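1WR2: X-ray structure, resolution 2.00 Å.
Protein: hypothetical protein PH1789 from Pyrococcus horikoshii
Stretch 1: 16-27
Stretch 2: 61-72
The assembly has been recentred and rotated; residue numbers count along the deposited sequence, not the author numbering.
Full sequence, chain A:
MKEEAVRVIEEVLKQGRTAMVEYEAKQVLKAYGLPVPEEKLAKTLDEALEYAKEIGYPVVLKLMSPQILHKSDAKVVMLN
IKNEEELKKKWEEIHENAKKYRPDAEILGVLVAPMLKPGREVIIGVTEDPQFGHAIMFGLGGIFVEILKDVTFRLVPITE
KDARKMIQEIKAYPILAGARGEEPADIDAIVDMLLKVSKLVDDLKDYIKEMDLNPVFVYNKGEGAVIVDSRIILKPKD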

# COMPACT_ATOMS: atom_id res chain seq x y z
N GLY A 16 0.57 -18.25 -11.82
CA GLY A 16 1.98 -18.53 -11.58
C GLY A 16 2.79 -17.31 -11.19
O GLY A 16 3.96 -17.18 -11.56
N ARG A 17 2.17 -16.40 -10.44
CA ARG A 17 2.85 -15.18 -9.99
C ARG A 17 2.96 -15.18 -8.47
O ARG A 17 2.10 -15.73 -7.79
CB ARG A 17 2.06 -13.94 -10.40
CG ARG A 17 2.34 -13.43 -11.79
CD ARG A 17 1.84 -12.01 -11.88
NE ARG A 17 0.39 -11.93 -11.77
CZ ARG A 17 -0.26 -10.97 -11.12
NH1 ARG A 17 0.40 -10.00 -10.50
NH2 ARG A 17 -1.59 -10.96 -11.11
N THR A 18 4.00 -14.55 -7.95
CA THR A 18 4.17 -14.47 -6.51
C THR A 18 3.97 -13.03 -6.05
O THR A 18 3.49 -12.78 -4.94
CB THR A 18 5.56 -14.96 -6.07
OG1 THR A 18 6.56 -14.04 -6.54
CG2 THR A 18 5.84 -16.34 -6.63
N ALA A 19 4.33 -12.07 -6.90
CA ALA A 19 4.19 -10.66 -6.56
C ALA A 19 2.84 -10.09 -6.99
O ALA A 19 2.46 -10.18 -8.15
CB ALA A 19 5.32 -9.85 -7.18
N MET A 20 2.12 -9.51 -6.04
CA MET A 20 0.83 -8.91 -6.34
C MET A 20 1.00 -7.44 -6.71
O MET A 20 1.82 -6.74 -6.12
CB MET A 20 -0.09 -9.00 -5.12
CG MET A 20 -0.30 -10.40 -4.59
SD MET A 20 -1.53 -10.45 -3.26
CE MET A 20 -3.04 -10.37 -4.20
N VAL A 21 0.24 -6.97 -7.70
CA VAL A 21 0.31 -5.57 -8.10
C VAL A 21 -0.51 -4.76 -7.11
O VAL A 21 -1.31 -5.31 -6.37
CB VAL A 21 -0.21 -5.35 -9.55
CG1 VAL A 21 0.70 -6.09 -10.54
CG2 VAL A 21 -1.63 -5.84 -9.68
N GLU A 22 -0.30 -3.45 -7.09
CA GLU A 22 -0.98 -2.58 -6.13
C GLU A 22 -2.48 -2.81 -5.95
O GLU A 22 -2.95 -2.90 -4.82
CB GLU A 22 -0.72 -1.11 -6.48
CG GLU A 22 -1.23 -0.14 -5.42
CD GLU A 22 -0.89 1.31 -5.76
OE1 GLU A 22 -0.05 1.54 -6.67
OE2 GLU A 22 -1.45 2.21 -5.11
N TYR A 23 -3.23 -2.91 -7.05
CA TYR A 23 -4.67 -3.08 -6.89
C TYR A 23 -5.04 -4.42 -6.30
O TYR A 23 -6.02 -4.51 -5.58
CB TYR A 23 -5.41 -2.82 -8.22
CG TYR A 23 -5.40 -3.97 -9.21
CD1 TYR A 23 -6.24 -5.07 -9.05
CD2 TYR A 23 -4.55 -3.94 -10.32
CE1 TYR A 23 -6.23 -6.12 -9.97
CE2 TYR A 23 -4.53 -4.99 -11.24
CZ TYR A 23 -5.37 -6.07 -11.06
OH TYR A 23 -5.33 -7.11 -11.96
N GLU A 24 -4.25 -5.46 -6.58
CA GLU A 24 -4.54 -6.80 -6.04
C GLU A 24 -4.23 -6.83 -4.55
O GLU A 24 -4.96 -7.43 -3.77
CB GLU A 24 -3.70 -7.87 -6.74
CG GLU A 24 -3.93 -7.95 -8.23
CD GLU A 24 -2.91 -8.84 -8.92
OE1 GLU A 24 -1.73 -8.80 -8.54
OE2 GLU A 24 -3.30 -9.57 -9.86
N ALA A 25 -3.12 -6.21 -4.17
CA ALA A 25 -2.72 -6.15 -2.76
C ALA A 25 -3.82 -5.43 -1.98
O ALA A 25 -4.28 -5.91 -0.94
CB ALA A 25 -1.40 -5.40 -2.63
N LYS A 26 -4.24 -4.27 -2.48
CA LYS A 26 -5.27 -3.49 -1.80
C LYS A 26 -6.60 -4.20 -1.65
O LYS A 26 -7.34 -3.94 -0.70
CB LYS A 26 -5.44 -2.15 -2.50
CG LYS A 26 -4.28 -1.21 -2.24
CD LYS A 26 -4.40 0.06 -3.04
CE LYS A 26 -3.31 1.06 -2.67
NZ LYS A 26 -3.43 2.27 -3.54
N GLN A 27 -6.91 -5.11 -2.57
CA GLN A 27 -8.13 -5.89 -2.46
C GLN A 27 -8.00 -6.76 -1.21
O GLN A 27 -8.95 -6.94 -0.46
CB GLN A 27 -8.31 -6.77 -3.70
CG GLN A 27 -8.86 -6.04 -4.92
CD GLN A 27 -8.87 -6.92 -6.16
OE1 GLN A 27 -7.84 -7.07 -6.83
NE2 GLN A 27 -10.01 -7.51 -6.46
N LEU A 61 -2.31 8.60 -11.73
CA LEU A 61 -2.35 7.45 -12.63
C LEU A 61 -1.16 6.58 -12.25
O LEU A 61 -0.06 7.07 -12.04
CB LEU A 61 -2.24 7.87 -14.11
CG LEU A 61 -3.45 8.56 -14.75
CD1 LEU A 61 -3.19 8.70 -16.25
CD2 LEU A 61 -4.72 7.74 -14.52
N LYS A 62 -1.41 5.28 -12.13
CA LYS A 62 -0.36 4.33 -11.76
C LYS A 62 -0.48 3.09 -12.63
O LYS A 62 -1.46 2.34 -12.52
CB LYS A 62 -0.50 3.90 -10.30
CG LYS A 62 -0.48 5.03 -9.29
CD LYS A 62 -0.57 4.43 -7.89
CE LYS A 62 -0.55 5.47 -6.80
NZ LYS A 62 -0.51 4.83 -5.45
N LEU A 63 0.51 2.85 -13.49
CA LEU A 63 0.47 1.69 -14.36
C LEU A 63 0.63 0.41 -13.57
O LEU A 63 1.53 0.28 -12.73
CB LEU A 63 1.56 1.78 -15.43
CG LEU A 63 1.54 0.67 -16.48
CD1 LEU A 63 2.01 1.22 -17.81
CD2 LEU A 63 2.40 -0.49 -16.01
N MET A 64 -0.26 -0.55 -13.85
CA MET A 64 -0.23 -1.84 -13.17
C MET A 64 0.41 -2.89 -14.06
O MET A 64 -0.04 -3.13 -15.18
CB MET A 64 -1.65 -2.27 -12.80
CG MET A 64 -2.33 -1.36 -11.77
SD MET A 64 -1.57 -1.48 -10.12
CE MET A 64 -0.54 -0.02 -10.08
N SER A 65 1.48 -3.51 -13.57
CA SER A 65 2.19 -4.55 -14.30
C SER A 65 2.99 -5.41 -13.34
O SER A 65 3.75 -4.89 -12.51
CB SER A 65 3.16 -3.93 -15.32
OG SER A 65 3.93 -4.95 -15.93
N PRO A 66 2.83 -6.73 -13.42
CA PRO A 66 3.56 -7.65 -12.54
C PRO A 66 5.07 -7.51 -12.74
O PRO A 66 5.85 -7.88 -11.86
CB PRO A 66 3.06 -9.02 -12.99
CG PRO A 66 1.71 -8.74 -13.58
CD PRO A 66 1.96 -7.47 -14.35
N GLN A 67 5.48 -6.97 -13.89
CA GLN A 67 6.90 -6.80 -14.19
C GLN A 67 7.44 -5.46 -13.71
O GLN A 67 8.65 -5.25 -13.68
CB GLN A 67 7.16 -6.90 -15.69
CG GLN A 67 6.98 -8.28 -16.27
CD GLN A 67 5.55 -8.78 -16.15
OE1 GLN A 67 4.61 -8.09 -16.54
NE2 GLN A 67 5.39 -9.98 -15.60
N ILE A 68 6.54 -4.55 -13.33
CA ILE A 68 6.95 -3.24 -12.87
C ILE A 68 6.38 -2.98 -11.48
O ILE A 68 5.41 -2.24 -11.33
CB ILE A 68 6.45 -2.14 -13.83
CG1 ILE A 68 6.81 -2.51 -15.28
CG2 ILE A 68 7.07 -0.81 -13.47
CD1 ILE A 68 6.29 -1.54 -16.30
N LEU A 69 6.99 -3.60 -10.48
CA LEU A 69 6.53 -3.44 -9.10
C LEU A 69 7.01 -2.12 -8.47
O LEU A 69 6.28 -1.49 -7.71
CB LEU A 69 7.00 -4.63 -8.26
CG LEU A 69 6.56 -6.01 -8.75
CD1 LEU A 69 7.26 -7.08 -7.92
CD2 LEU A 69 5.04 -6.15 -8.65
N HIS A 70 8.23 -1.71 -8.79
CA HIS A 70 8.77 -0.46 -8.27
C HIS A 70 8.38 0.67 -9.22
O HIS A 70 9.17 1.12 -10.05
CB HIS A 70 10.30 -0.55 -8.16
CG HIS A 70 10.92 0.59 -7.41
ND1 HIS A 70 12.29 0.73 -7.27
CD2 HIS A 70 10.37 1.63 -6.75
CE1 HIS A 70 12.55 1.81 -6.56
NE2 HIS A 70 11.40 2.37 -6.23
N LYS A 71 7.13 1.11 -9.10
CA LYS A 71 6.58 2.15 -9.96
C LYS A 71 7.38 3.45 -10.05
O LYS A 71 7.56 3.97 -11.15
CB LYS A 71 5.14 2.45 -9.53
CG LYS A 71 4.20 1.25 -9.66
CD LYS A 71 2.75 1.61 -9.32
CE LYS A 71 2.58 1.95 -7.84
NZ LYS A 71 2.73 0.75 -6.97
N SER A 72 7.86 3.97 -8.93
CA SER A 72 8.63 5.22 -8.96
C SER A 72 9.92 5.07 -9.76
O SER A 72 10.34 5.98 -10.47
CB SER A 72 8.96 5.70 -7.54
OG SER A 72 9.83 4.79 -6.89

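The apolar centre of the contact forms where Val 21, the N-cap residue of helix 22-27, meets the end of strand 61-64 and the turn beyond it. Val 21 points toward the other stretch; its CG1 lies 3.6 Å from Pro 66 N and 4.2 Å from Pro 66 CG, while its CB is 4.1 Å from Met 64 SD. The long, unbranched Met 64 side chain also reaches the first helical turn, with SD 3.8 Å from Glu 22 CB and CG 3.7 Å from Tyr 23 CD2, at the edge of the tyrosine ring. Pro 66 fits the type I turn from Ser 65 to Ile 68 with its phi of -61°, and its ring packs against Arg 17: Arg 17 CD is 3.4 Å from Pro 66 CB, and Pro 66 CG lies over one guanidinium face. Farther out, Ala 19 CB meets Leu 69 CD1 at 3.5 Å. The polar edge centres on buried Glu 22, whose extended side chain (chi1 and chi2 both t) forms two salt bridges across the contact: OE2 to Lys 62 NZ at 2.8 Å and OE1 to Lys 71 NZ at 2.9 Å, the latter a weak hydrogen bond. Lys 26 NZ also binds Glu 22 OE2, at 2.5 Å, so one carboxylate bridges lysines from both stretches.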